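Local coordinates for protein PT26-6P (Thermococcus sp., PDB 2WB7) that is of unknown function, being encoded by a mobile genetic element of Euryarchaea and built from two immunoglobulin-like domains and a helical domain, at residues Met128-Asp140 and Leu151-Phe163. Residues are numbered along the deposited sequence; the frame is centred on the assembly and turned at random.
Sequences MKAPDPLVYQIRD and LYDKIWNTSTTHF
L151 meets the helix 135-140 with its CD1 methyl 4.0 Å from CB of Q137, where the two short helical segments run at 138° to each other. One turn on, K154 has CG anti to its backbone N (chi1 -161°) and stays extended beyond it, laying its methylene chain obliquely across L134; CE lies 3.6 Å from L134 CD2. On the inner side, I155 CG1 is 3.9 Å from I138 CD1, and I138 also touches W374 of strand 370-379. T158, the first residue to leave helical geometry, points its hydroxyl back to the helix end: OG1 donates to K154 O (2.8 Å), from above the carbonyl plane, and that oxygen also receives N-H groups of N157 and T158. L134 CD1 comes tip to tip against T158, 3.5 Å from OG1. T161 then packs over the P131 ring, its CG2 3.6 Å from P131 CG. At F163, A130 CB sits over one ring face, 30° off the normal and 3.9 Å from the centroid, a CH-pi contact. No clear hydrogen bond spans the segments, which implies that this helical connection between strands 120-129 and 163-178 of the immunoglobulin-like domain closes mainly through apolar packing.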
HETATM    1  N   MSE A 128      -1.478 -20.173   2.894  1.00 43.97           N
HETATM    2  CA  MSE A 128      -2.840 -20.124   2.355  1.00 44.48           C
HETATM    3  C   MSE A 128      -3.209 -18.751   1.753  1.00 44.61           C
HETATM    4  O   MSE A 128      -2.426 -17.793   1.786  1.00 44.87           O
HETATM    5  CB  MSE A 128      -3.857 -20.533   3.426  1.00 44.42           C
HETATM    6  CG  MSE A 128      -3.721 -21.995   3.893  1.00 45.66           C
HETATM    7 SE   MSE A 128      -4.481 -23.375   2.687  1.00 47.31          SE
HETATM    8  CE  MSE A 128      -3.003 -24.622   2.761  1.00 46.53           C
ATOM      9  N   LYS A 129      -4.414 -18.665   1.205  1.00 44.41           N
ATOM     10  CA  LYS A 129      -4.886 -17.429   0.609  1.00 43.76           C
ATOM     11  C   LYS A 129      -6.397 -17.463   0.364  1.00 43.88           C
ATOM     12  O   LYS A 129      -6.939 -18.458  -0.135  1.00 43.87           O
ATOM     13  CB  LYS A 129      -4.138 -17.185  -0.695  1.00 43.49           C
ATOM     14  CG  LYS A 129      -4.451 -15.854  -1.347  1.00 42.86           C
ATOM     15  CD  LYS A 129      -3.916 -15.780  -2.775  1.00 41.69           C
ATOM     16  CE  LYS A 129      -4.354 -14.476  -3.425  1.00 41.28           C
ATOM     17  NZ  LYS A 129      -4.210 -14.508  -4.897  1.00 40.03           N
ATOM     18  N   ALA A 130      -7.073 -16.375   0.720  1.00 43.85           N
ATOM     19  CA  ALA A 130      -8.505 -16.241   0.484  1.00 44.14           C
ATOM     20  C   ALA A 130      -8.856 -16.155  -1.008  1.00 44.52           C
ATOM     21  O   ALA A 130      -7.962 -16.094  -1.862  1.00 44.79           O
ATOM     22  CB  ALA A 130      -9.028 -15.022   1.214  1.00 44.02           C
ATOM     23  N   PRO A 131     -10.165 -16.154  -1.335  1.00 44.80           N
ATOM     24  CA  PRO A 131     -10.588 -15.926  -2.720  1.00 45.04           C
ATOM     25  C   PRO A 131     -10.099 -14.565  -3.257  1.00 45.12           C
ATOM     26  O   PRO A 131     -10.101 -13.563  -2.525  1.00 45.28           O
ATOM     27  CB  PRO A 131     -12.124 -15.954  -2.627  1.00 45.18           C
ATOM     28  CG  PRO A 131     -12.417 -16.768  -1.426  1.00 44.67           C
ATOM     29  CD  PRO A 131     -11.315 -16.426  -0.454  1.00 44.71           C
ATOM     30  N   ASP A 132      -9.693 -14.541  -4.524  1.00 44.87           N
ATOM     31  CA  ASP A 132      -9.078 -13.365  -5.119  1.00 44.60           C
ATOM     32  C   ASP A 132      -9.625 -13.095  -6.519  1.00 44.27           C
ATOM     33  O   ASP A 132      -9.116 -13.633  -7.500  1.00 44.33           O
ATOM     34  CB  ASP A 132      -7.568 -13.585  -5.193  1.00 45.02           C
ATOM     35  CG  ASP A 132      -6.794 -12.313  -5.465  1.00 44.97           C
ATOM     36  OD1 ASP A 132      -7.391 -11.310  -5.905  1.00 46.95           O
ATOM     37  OD2 ASP A 132      -5.578 -12.321  -5.229  1.00 45.12           O
ATOM     38  N   PRO A 133     -10.640 -12.228  -6.614  1.00 43.89           N
ATOM     39  CA  PRO A 133     -11.334 -11.887  -7.848  1.00 43.74           C
ATOM     40  C   PRO A 133     -10.481 -11.135  -8.877  1.00 43.88           C
ATOM     41  O   PRO A 133     -10.628 -11.376 -10.082  1.00 44.39           O
ATOM     42  CB  PRO A 133     -12.475 -10.987  -7.376  1.00 43.88           C
ATOM     43  CG  PRO A 133     -12.479 -11.047  -5.893  1.00 43.91           C
ATOM     44  CD  PRO A 133     -11.112 -11.432  -5.475  1.00 43.89           C
ATOM     45  N   LEU A 134      -9.591 -10.254  -8.418  1.00 43.61           N
ATOM     46  CA  LEU A 134      -8.803  -9.406  -9.317  1.00 43.31           C
ATOM     47  C   LEU A 134      -7.518 -10.033  -9.915  1.00 43.17           C
ATOM     48  O   LEU A 134      -7.001  -9.550 -10.933  1.00 43.23           O
ATOM     49  CB  LEU A 134      -8.462  -8.093  -8.610  1.00 43.10           C
ATOM     50  CG  LEU A 134      -9.674  -7.206  -8.373  1.00 43.06           C
ATOM     51  CD1 LEU A 134      -9.261  -5.795  -7.967  1.00 43.04           C
ATOM     52  CD2 LEU A 134     -10.528  -7.181  -9.638  1.00 43.61           C
ATOM     53  N   VAL A 135      -7.011 -11.095  -9.293  1.00 42.69           N
ATOM     54  CA  VAL A 135      -5.656 -11.576  -9.595  1.00 42.67           C
ATOM     55  C   VAL A 135      -5.339 -11.751 -11.086  1.00 42.69           C
ATOM     56  O   VAL A 135      -4.247 -11.390 -11.530  1.00 42.71           O
ATOM     57  CB  VAL A 135      -5.307 -12.890  -8.819  1.00 42.65           C
ATOM     58  CG1 VAL A 135      -6.262 -13.991  -9.193  1.00 42.75           C
ATOM     59  CG2 VAL A 135      -3.881 -13.333  -9.105  1.00 42.26           C
ATOM     60  N   TYR A 136      -6.270 -12.302 -11.859  1.00 42.60           N
ATOM     61  CA  TYR A 136      -5.981 -12.577 -13.272  1.00 42.72           C
ATOM     62  C   TYR A 136      -6.126 -11.344 -14.148  1.00 42.12           C
ATOM     63  O   TYR A 136      -5.430 -11.195 -15.153  1.00 41.95           O
ATOM     64  CB  TYR A 136      -6.863 -13.697 -13.812  1.00 43.33           C
ATOM     65  CG  TYR A 136      -6.667 -15.005 -13.093  1.00 45.50           C
ATOM     66  CD1 TYR A 136      -5.389 -15.493 -12.824  1.00 47.90           C
ATOM     67  CD2 TYR A 136      -7.757 -15.762 -12.686  1.00 47.70           C
ATOM     68  CE1 TYR A 136      -5.201 -16.702 -12.157  1.00 49.51           C
ATOM     69  CE2 TYR A 136      -7.583 -16.972 -12.025  1.00 49.88           C
ATOM     70  CZ  TYR A 136      -6.302 -17.434 -11.761  1.00 51.05           C
ATOM     71  OH  TYR A 136      -6.123 -18.631 -11.091  1.00 53.51           O
ATOM     72  N   GLN A 137      -7.030 -10.458 -13.762  1.00 41.44           N
ATOM     73  CA  GLN A 137      -7.174  -9.199 -14.468  1.00 40.94           C
ATOM     74  C   GLN A 137      -5.930  -8.355 -14.290  1.00 40.31           C
ATOM     75  O   GLN A 137      -5.528  -7.628 -15.197  1.00 40.39           O
ATOM     76  CB  GLN A 137      -8.368  -8.447 -13.928  1.00 41.08           C
ATOM     77  CG  GLN A 137      -9.556  -9.331 -13.749  1.00 42.44           C
ATOM     78  CD  GLN A 137     -10.811  -8.532 -13.614  1.00 43.99           C
ATOM     79  OE1 GLN A 137     -11.169  -7.786 -14.523  1.00 44.93           O
ATOM     80  NE2 GLN A 137     -11.492  -8.670 -12.476  1.00 44.05           N
ATOM     81  N   ILE A 138      -5.335  -8.432 -13.105  1.00 39.49           N
ATOM     82  CA  ILE A 138      -4.115  -7.699 -12.838  1.00 38.58           C
ATOM     83  C   ILE A 138      -2.992  -8.325 -13.633  1.00 38.41           C
ATOM     84  O   ILE A 138      -2.183  -7.626 -14.250  1.00 38.16           O
ATOM     85  CB  ILE A 138      -3.765  -7.714 -11.360  1.00 38.43           C
ATOM     86  CG1 ILE A 138      -4.901  -7.092 -10.559  1.00 38.54           C
ATOM     87  CG2 ILE A 138      -2.511  -6.930 -11.116  1.00 37.21           C
ATOM     88  CD1 ILE A 138      -5.032  -5.622 -10.773  1.00 38.78           C
ATOM     89  N   ARG A 139      -2.960  -9.652 -13.646  1.00 38.19           N
ATOM     90  CA  ARG A 139      -1.969 -10.350 -14.451  1.00 38.28           C
ATOM     91  C   ARG A 139      -2.052  -9.939 -15.926  1.00 38.27           C
ATOM     92  O   ARG A 139      -1.030  -9.696 -16.556  1.00 38.48           O
ATOM     93  CB  ARG A 139      -2.081 -11.868 -14.304  1.00 38.15           C
ATOM     94  CG  ARG A 139      -0.865 -12.586 -14.815  1.00 38.61           C
ATOM     95  CD  ARG A 139      -1.183 -13.942 -15.376  1.00 41.45           C
ATOM     96  NE  ARG A 139      -2.434 -13.945 -16.130  1.00 44.91           N
ATOM     97  CZ  ARG A 139      -3.498 -14.688 -15.816  1.00 45.72           C
ATOM     98  NH1 ARG A 139      -3.451 -15.500 -14.768  1.00 46.38           N
ATOM     99  NH2 ARG A 139      -4.607 -14.627 -16.545  1.00 44.94           N
ATOM    100  N   ASP A 140      -3.261  -9.852 -16.475  1.00 38.27           N
ATOM    101  CA  ASP A 140      -3.435  -9.433 -17.861  1.00 38.88           C
ATOM    102  C   ASP A 140      -2.942  -8.020 -18.070  1.00 38.07           C
ATOM    103  O   ASP A 140      -2.179  -7.722 -19.005  1.00 37.88           O
ATOM    104  CB  ASP A 140      -4.904  -9.473 -18.234  1.00 39.77           C
ATOM    105  CG  ASP A 140      -5.494 -10.848 -18.080  1.00 43.75           C
ATOM    106  OD1 ASP A 140      -4.699 -11.818 -18.023  1.00 48.67           O
ATOM    107  OD2 ASP A 140      -6.749 -10.966 -18.034  1.00 46.69           O
ATOM    108  N   LEU A 151     -11.197  -1.271 -14.892  1.00 40.73           N
ATOM    109  CA  LEU A 151     -10.284  -2.069 -14.086  1.00 39.78           C
ATOM    110  C   LEU A 151      -9.719  -1.217 -12.960  1.00 39.28           C
ATOM    111  O   LEU A 151      -9.617  -1.643 -11.806  1.00 38.74           O
ATOM    112  CB  LEU A 151      -9.134  -2.577 -14.958  1.00 39.64           C
ATOM    113  CG  LEU A 151      -8.013  -3.276 -14.193  1.00 39.15           C
ATOM    114  CD1 LEU A 151      -8.597  -4.471 -13.472  1.00 39.43           C
ATOM    115  CD2 LEU A 151      -6.894  -3.708 -15.118  1.00 38.25           C
ATOM    116  N   TYR A 152      -9.352  -0.000 -13.319  1.00 38.96           N
ATOM    117  CA  TYR A 152      -8.642   0.879 -12.421  1.00 38.78           C
ATOM    118  C   TYR A 152      -9.457   1.140 -11.170  1.00 39.51           C
ATOM    119  O   TYR A 152      -8.944   1.034 -10.061  1.00 39.66           O
ATOM    120  CB  TYR A 152      -8.329   2.192 -13.122  1.00 38.41           C
ATOM    121  CG  TYR A 152      -7.771   3.201 -12.177  1.00 37.06           C
ATOM    122  CD1 TYR A 152      -6.394   3.325 -12.003  1.00 35.89           C
ATOM    123  CD2 TYR A 152      -8.616   4.011 -11.417  1.00 35.64           C
ATOM    124  CE1 TYR A 152      -5.873   4.242 -11.110  1.00 35.41           C
ATOM    125  CE2 TYR A 152      -8.106   4.927 -10.520  1.00 34.81           C
ATOM    126  CZ  TYR A 152      -6.741   5.034 -10.371  1.00 35.71           C
ATOM    127  OH  TYR A 152      -6.248   5.943  -9.479  1.00 38.13           O
ATOM    128  N   ASP A 153     -10.729   1.490 -11.350  1.00 40.24           N
ATOM    129  CA  ASP A 153     -11.627   1.731 -10.232  1.00 41.16           C
ATOM    130  C   ASP A 153     -11.790   0.438  -9.473  1.00 41.44           C
ATOM    131  O   ASP A 153     -11.834   0.408  -8.250  1.00 41.44           O
ATOM    132  CB  ASP A 153     -13.014   2.143 -10.727  1.00 41.65           C
ATOM    133  CG  ASP A 153     -13.009   3.452 -11.500  1.00 43.58           C
ATOM    134  OD1 ASP A 153     -12.167   4.330 -11.181  1.00 46.48           O
ATOM    135  OD2 ASP A 153     -13.869   3.611 -12.406  1.00 43.63           O
ATOM    136  N   LYS A 154     -11.893  -0.643 -10.230  1.00 41.87           N
ATOM    137  CA  LYS A 154     -12.159  -1.942  -9.655  1.00 42.17           C
ATOM    138  C   LYS A 154     -11.079  -2.301  -8.656  1.00 41.67           C
ATOM    139  O   LYS A 154     -11.349  -2.881  -7.603  1.00 41.85           O
ATOM    140  CB  LYS A 154     -12.227  -2.984 -10.759  1.00 42.54           C
ATOM    141  CG  LYS A 154     -12.920  -4.233 -10.338  1.00 45.05           C
ATOM    142  CD  LYS A 154     -13.022  -5.206 -11.491  1.00 48.71           C
ATOM    143  CE  LYS A 154     -13.725  -6.481 -11.043  1.00 50.72           C
ATOM    144  NZ  LYS A 154     -13.696  -7.480 -12.151  1.00 51.85           N
ATOM    145  N   ILE A 155      -9.845  -1.941  -8.979  1.00 41.22           N
ATOM    146  CA  ILE A 155      -8.725  -2.231  -8.084  1.00 40.43           C
ATOM    147  C   ILE A 155      -8.976  -1.703  -6.678  1.00 40.86           C
ATOM    148  O   ILE A 155      -8.770  -2.414  -5.701  1.00 40.83           O
ATOM    149  CB  ILE A 155      -7.413  -1.656  -8.625  1.00 39.64           C
ATOM    150  CG1 ILE A 155      -7.007  -2.421  -9.887  1.00 38.48           C
ATOM    151  CG2 ILE A 155      -6.346  -1.736  -7.573  1.00 38.51           C
ATOM    152  CD1 ILE A 155      -5.936  -1.771 -10.686  1.00 36.87           C
ATOM    153  N   TRP A 156      -9.434  -0.458  -6.579  1.00 41.34           N
ATOM    154  CA  TRP A 156      -9.585   0.194  -5.281  1.00 41.61           C
ATOM    155  C   TRP A 156     -10.924  -0.078  -4.626  1.00 42.54           C
ATOM    156  O   TRP A 156     -11.125   0.306  -3.477  1.00 42.60           O
ATOM    157  CB  TRP A 156      -9.365   1.704  -5.409  1.00 41.02           C
ATOM    158  CG  TRP A 156      -8.186   2.003  -6.243  1.00 39.69           C
ATOM    159  CD1 TRP A 156      -8.168   2.592  -7.475  1.00 37.93           C
ATOM    160  CD2 TRP A 156      -6.830   1.672  -5.935  1.00 38.07           C
ATOM    161  NE1 TRP A 156      -6.878   2.658  -7.946  1.00 36.44           N
ATOM    162  CE2 TRP A 156      -6.039   2.101  -7.017  1.00 36.74           C
ATOM    163  CE3 TRP A 156      -6.207   1.056  -4.846  1.00 36.88           C
ATOM    164  CZ2 TRP A 156      -4.664   1.935  -7.039  1.00 36.16           C
ATOM    165  CZ3 TRP A 156      -4.844   0.887  -4.874  1.00 36.20           C
ATOM    166  CH2 TRP A 156      -4.086   1.323  -5.964  1.00 35.66           C
ATOM    167  N   ASN A 157     -11.838  -0.729  -5.340  1.00 43.36           N
ATOM    168  CA  ASN A 157     -13.186  -0.918  -4.803  1.00 44.66           C
ATOM    169  C   ASN A 157     -13.563  -2.370  -4.484  1.00 45.08           C
ATOM    170  O   ASN A 157     -14.567  -2.627  -3.835  1.00 44.92           O
ATOM    171  CB  ASN A 157     -14.223  -0.260  -5.704  1.00 44.56           C
ATOM    172  CG  ASN A 157     -13.984   1.237  -5.853  1.00 47.56           C
ATOM    173  OD1 ASN A 157     -13.969   1.773  -6.972  1.00 50.44           O
ATOM    174  ND2 ASN A 157     -13.752   1.920  -4.725  1.00 47.72           N
ATOM    175  N   THR A 158     -12.748  -3.312  -4.933  1.00 45.76           N
ATOM    176  CA  THR A 158     -13.019  -4.701  -4.658  1.00 46.68           C
ATOM    177  C   THR A 158     -12.674  -5.013  -3.213  1.00 47.76           C
ATOM    178  O   THR A 158     -11.661  -4.558  -2.691  1.00 47.89           O
ATOM    179  CB  THR A 158     -12.224  -5.603  -5.567  1.00 46.42           C
ATOM    180  OG1 THR A 158     -12.545  -5.296  -6.928  1.00 46.90           O
ATOM    181  CG2 THR A 158     -12.571  -7.028  -5.281  1.00 46.11           C
ATOM    182  N   SER A 159     -13.526  -5.794  -2.562  1.00 49.04           N
ATOM    183  CA  SER A 159     -13.323  -6.142  -1.162  1.00 50.00           C
ATOM    184  C   SER A 159     -12.796  -7.547  -1.014  1.00 50.46           C
ATOM    185  O   SER A 159     -12.912  -8.372  -1.920  1.00 50.45           O
ATOM    186  CB  SER A 159     -14.629  -6.043  -0.384  1.00 49.95           C
ATOM    187  OG  SER A 159     -15.073  -4.707  -0.348  1.00 51.54           O
ATOM    188  N   THR A 160     -12.236  -7.811   0.158  1.00 51.34           N
ATOM    189  CA  THR A 160     -11.772  -9.139   0.514  1.00 52.01           C
ATOM    190  C   THR A 160     -12.961 -10.070   0.774  1.00 52.55           C
ATOM    191  O   THR A 160     -13.961  -9.664   1.361  1.00 52.12           O
ATOM    192  CB  THR A 160     -10.829  -9.084   1.730  1.00 52.03           C
ATOM    193  OG1 THR A 160     -11.442  -8.334   2.789  1.00 52.47           O
ATOM    194  CG2 THR A 160      -9.521  -8.413   1.342  1.00 51.60           C
ATOM    195  N   THR A 161     -12.840 -11.310   0.305  1.00 53.49           N
ATOM    196  CA  THR A 161     -13.901 -12.309   0.410  1.00 54.36           C
ATOM    197  C   THR A 161     -13.905 -13.012   1.768  1.00 54.65           C
ATOM    198  O   THR A 161     -12.854 -13.162   2.395  1.00 55.11           O
ATOM    199  CB  THR A 161     -13.730 -13.395  -0.656  1.00 54.66           C
ATOM    200  OG1 THR A 161     -13.555 -12.796  -1.959  1.00 55.26           O
ATOM    201  CG2 THR A 161     -14.936 -14.332  -0.646  1.00 54.97           C
ATOM    202  N   HIS A 162     -15.086 -13.440   2.214  1.00 54.87           N
ATOM    203  CA  HIS A 162     -15.227 -14.242   3.439  1.00 54.92           C
ATOM    204  C   HIS A 162     -14.808 -15.689   3.183  1.00 54.48           C
ATOM    205  O   HIS A 162     -15.155 -16.254   2.152  1.00 54.62           O
ATOM    206  CB  HIS A 162     -16.680 -14.228   3.929  1.00 55.25           C
ATOM    207  CG  HIS A 162     -17.034 -13.028   4.750  1.00 56.81           C
ATOM    208  ND1 HIS A 162     -18.328 -12.731   5.120  1.00 57.86           N
ATOM    209  CD2 HIS A 162     -16.260 -12.044   5.267  1.00 58.82           C
ATOM    210  CE1 HIS A 162     -18.334 -11.626   5.845  1.00 58.36           C
ATOM    211  NE2 HIS A 162     -17.091 -11.191   5.955  1.00 58.91           N
ATOM    212  N   PHE A 163     -14.081 -16.291   4.119  1.00 54.14           N
ATOM    213  CA  PHE A 163     -13.595 -17.665   3.957  1.00 53.79           C
ATOM    214  C   PHE A 163     -13.289 -18.287   5.324  1.00 53.51           C
ATOM    215  O   PHE A 163     -13.263 -17.586   6.338  1.00 53.16           O
ATOM    216  CB  PHE A 163     -12.310 -17.677   3.123  1.00 53.77           C
ATOM    217  CG  PHE A 163     -11.118 -17.145   3.867  1.00 53.77           C
ATOM    218  CD1 PHE A 163     -10.211 -18.011   4.472  1.00 53.24           C
ATOM    219  CD2 PHE A 163     -10.919 -15.775   3.993  1.00 52.57           C
ATOM    220  CE1 PHE A 163      -9.120 -17.518   5.180  1.00 52.08           C
ATOM    221  CE2 PHE A 163      -9.835 -15.281   4.701  1.00 52.00           C
ATOM    222  CZ  PHE A 163      -8.934 -16.156   5.292  1.00 51.71           C
TER